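Sugar phosphate isomerase/epimerase (Parabacteroides distasonis, PDB 3L23) is probably a metal-dependent isomerase of the xylose isomerase-like TIM-barrel family that binds a magnesium ion. Local coordinates at residues F257-I260 with F261-Y265. Residues are numbered along the deposited sequence; the frame is centred on the assembly and turned at random. Where two conformers were deposited one is given.
Sequences FEMI and FKQMY
Phe-257 meets Phe-261 one turn further along helix 257-267, through backbone and side chain together. Phe-261 N donates a hydrogen bond to Phe-257 O at 2.8 Å. Phe-257 O also lies at the edge of the Phe-261 ring and near its plane, 3.3 Å from Phe-261 CD1, where the weakly positive ring hydrogens suit an oxygen. Both phenyl groups face the barrel and touch Ile-243 of strand 238-243, an inward side where large apolar residues belong; Phe-261 also meets Tyr-272 edge-to-face. Lys-262 N donates to Glu-258 O at 3.0 Å, and CB of Lys-262 packs on that oxygen. The two charged side chains suit this exposed flank. The backbone O of Met-259, a residue modelled as selenomethionine, accepts a hydrogen bond from Gln-263 N at 3.0 Å. Its CG stands anti to the backbone N (chi1 -171°) and the flexible chain then bends, running beside the Gln-263 side chain in the same direction, with Met-259 CE 3.7 Å from Gln-263 OE1. Glutamine suits its place by its amide: Gln-263 OE1 and NE2 are hydrogen-bonded to Gln-232 and Asn-267, which would hold the amide's rotation, while Val-228 of helix 227-233 touches both side chains. Met-264 N donates to Ile-260 O at 2.9 Å. The branched, apolar Ile-260 side chain is buried, touching Val-228 and Ile-243, and Met-264 reaches Leu-241 on the same strand. Four successive i to i+4 bonds thus satisfy the main-chain carbonyls of residues 257-260, so this alpha helix of a beta-alpha-beta crossover can press an apolar side against the barrel and keep its charges outward.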
ATOM      1  N   PHE A 257      12.729 -12.951   5.662  1.00 29.98           N
ATOM      2  CA  PHE A 257      12.466 -12.735   4.228  1.00 30.29           C
ATOM      3  C   PHE A 257      12.560 -14.029   3.381  1.00 30.41           C
ATOM      4  O   PHE A 257      11.797 -14.164   2.418  1.00 30.20           O
ATOM      5  CB  PHE A 257      13.346 -11.623   3.677  1.00 30.84           C
ATOM      6  CG  PHE A 257      13.004 -10.283   4.219  1.00 30.08           C
ATOM      7  CD1 PHE A 257      11.724  -9.751   4.049  1.00 31.88           C
ATOM      8  CD2 PHE A 257      13.946  -9.566   4.941  1.00 33.00           C
ATOM      9  CE1 PHE A 257      11.442  -8.480   4.571  1.00 29.71           C
ATOM     10  CE2 PHE A 257      13.661  -8.325   5.470  1.00 32.93           C
ATOM     11  CZ  PHE A 257      12.430  -7.782   5.265  1.00 30.84           C
ATOM     12  N   GLU A 258      13.410 -14.976   3.752  1.00 30.67           N
ATOM     13  CA  GLU A 258      13.475 -16.236   2.997  1.00 31.34           C
ATOM     14  C   GLU A 258      12.108 -16.911   2.988  1.00 30.51           C
ATOM     15  O   GLU A 258      11.630 -17.316   1.935  1.00 31.33           O
ATOM     16  CB  GLU A 258      14.569 -17.158   3.535  1.00 31.18           C
ATOM     17  CG  GLU A 258      14.719 -18.459   2.741  1.00 32.15           C
ATOM     18  CD  GLU A 258      15.856 -19.326   3.215  1.00 36.69           C
ATOM     19  OE1 GLU A 258      16.549 -18.972   4.205  1.00 41.16           O
ATOM     20  OE2 GLU A 258      16.074 -20.378   2.584  1.00 41.96           O
HETATM   21  N   MSE A 259      11.474 -17.028   4.151  1.00 30.01           N
HETATM   22  CA  MSE A 259      10.160 -17.662   4.253  1.00 29.27           C
HETATM   23  C   MSE A 259       9.078 -16.826   3.601  1.00 29.14           C
HETATM   24  O   MSE A 259       8.171 -17.366   2.971  1.00 29.16           O
HETATM   25  CB  MSE A 259       9.827 -17.990   5.738  1.00 30.43           C
HETATM   26  CG  MSE A 259       8.613 -18.818   5.945  1.00 30.42           C
HETATM   27 SE   MSE A 259       8.879 -20.664   5.368  0.75 32.24          SE
HETATM   28  CE  MSE A 259       7.261 -20.697   4.205  1.00 32.91           C
ATOM     29  N   ILE A 260       9.139 -15.501   3.780  1.00 29.13           N
ATOM     30  CA  ILE A 260       8.183 -14.599   3.150  1.00 29.84           C
ATOM     31  C   ILE A 260       8.215 -14.763   1.618  1.00 29.68           C
ATOM     32  O   ILE A 260       7.169 -14.933   1.004  1.00 29.82           O
ATOM     33  CB  ILE A 260       8.422 -13.144   3.565  1.00 29.42           C
ATOM     34  CG1 ILE A 260       7.954 -12.960   4.998  1.00 30.87           C
ATOM     35  CG2 ILE A 260       7.694 -12.167   2.649  1.00 27.09           C
ATOM     36  CD1 ILE A 260       8.408 -11.650   5.617  1.00 31.20           C
ATOM     37  N   PHE A 261       9.403 -14.744   1.015  1.00 30.34           N
ATOM     38  CA  PHE A 261       9.486 -14.914  -0.449  1.00 31.08           C
ATOM     39  C   PHE A 261       9.104 -16.318  -0.920  1.00 31.03           C
ATOM     40  O   PHE A 261       8.463 -16.468  -1.954  1.00 31.66           O
ATOM     41  CB  PHE A 261      10.854 -14.529  -0.988  1.00 30.91           C
ATOM     42  CG  PHE A 261      10.985 -13.065  -1.235  1.00 30.79           C
ATOM     43  CD1 PHE A 261      11.383 -12.180  -0.189  1.00 30.43           C
ATOM     44  CD2 PHE A 261      10.657 -12.534  -2.478  1.00 32.64           C
ATOM     45  CE1 PHE A 261      11.483 -10.808  -0.409  1.00 31.89           C
ATOM     46  CE2 PHE A 261      10.757 -11.173  -2.692  1.00 32.58           C
ATOM     47  CZ  PHE A 261      11.162 -10.316  -1.673  1.00 33.34           C
ATOM     48  N   LYS A 262       9.479 -17.335  -0.161  0.80 31.19           N
ATOM     49  CA  LYS A 262       9.074 -18.693  -0.490  0.80 31.12           C
ATOM     50  C   LYS A 262       7.558 -18.757  -0.579  0.80 30.40           C
ATOM     51  O   LYS A 262       6.972 -19.313  -1.545  0.80 29.26           O
ATOM     52  CB  LYS A 262       9.591 -19.653   0.571  0.80 31.66           C
ATOM     53  CG  LYS A 262       9.134 -21.075   0.378  0.80 35.70           C
ATOM     54  CD  LYS A 262       9.950 -22.027   1.202  0.80 37.85           C
ATOM     55  CE  LYS A 262       9.208 -23.312   1.407  0.80 39.91           C
ATOM     56  NZ  LYS A 262      10.105 -24.322   1.994  0.80 43.44           N
ATOM     57  N   GLN A 263       6.907 -18.190   0.429  1.00 29.67           N
ATOM     58  CA  GLN A 263       5.464 -18.226   0.471  1.00 29.50           C
ATOM     59  C   GLN A 263       4.836 -17.364  -0.645  1.00 29.73           C
ATOM     60  O   GLN A 263       3.820 -17.742  -1.218  1.00 30.15           O
ATOM     61  CB  GLN A 263       4.921 -17.808   1.864  1.00 29.56           C
ATOM     62  CG  GLN A 263       3.449 -18.153   2.015  1.00 30.59           C
ATOM     63  CD  GLN A 263       3.178 -19.649   1.993  1.00 30.18           C
ATOM     64  OE1 GLN A 263       3.826 -20.430   2.738  1.00 30.92           O
ATOM     65  NE2 GLN A 263       2.255 -20.091   1.107  1.00 32.02           N
HETATM   66  N   MSE A 264       5.439 -16.217  -0.932  1.00 30.00           N
HETATM   67  CA  MSE A 264       4.973 -15.330  -1.986  1.00 31.38           C
HETATM   68  C   MSE A 264       4.910 -16.082  -3.344  1.00 30.91           C
HETATM   69  O   MSE A 264       3.879 -16.036  -4.054  1.00 32.29           O
HETATM   70  CB  MSE A 264       5.874 -14.094  -2.077  1.00 32.12           C
HETATM   71  CG  MSE A 264       5.320 -13.008  -2.985  1.00 30.74           C
HETATM   72 SE   MSE A 264       6.638 -11.613  -3.283  0.75 31.32          SE
HETATM   73  CE  MSE A 264       7.613 -12.500  -4.607  1.00 31.49           C
ATOM     74  N   TYR A 265       5.984 -16.817  -3.662  1.00 31.79           N
ATOM     75  CA  TYR A 265       6.108 -17.588  -4.904  1.00 31.44           C
ATOM     76  C   TYR A 265       5.154 -18.781  -4.907  1.00 31.98           C
ATOM     77  O   TYR A 265       4.499 -19.007  -5.913  1.00 32.35           O
ATOM     78  CB  TYR A 265       7.568 -18.006  -5.153  1.00 31.23           C
ATOM     79  CG  TYR A 265       8.457 -16.849  -5.474  1.00 31.40           C
ATOM     80  CD1 TYR A 265       8.127 -15.931  -6.468  1.00 30.50           C
ATOM     81  CD2 TYR A 265       9.617 -16.621  -4.748  1.00 32.14           C
ATOM     82  CE1 TYR A 265       8.943 -14.827  -6.714  1.00 34.23           C
ATOM     83  CE2 TYR A 265      10.411 -15.552  -5.008  1.00 32.96           C
ATOM     84  CZ  TYR A 265      10.080 -14.639  -5.970  1.00 31.21           C
ATOM     85  OH  TYR A 265      10.934 -13.554  -6.180  1.00 32.38           O
TER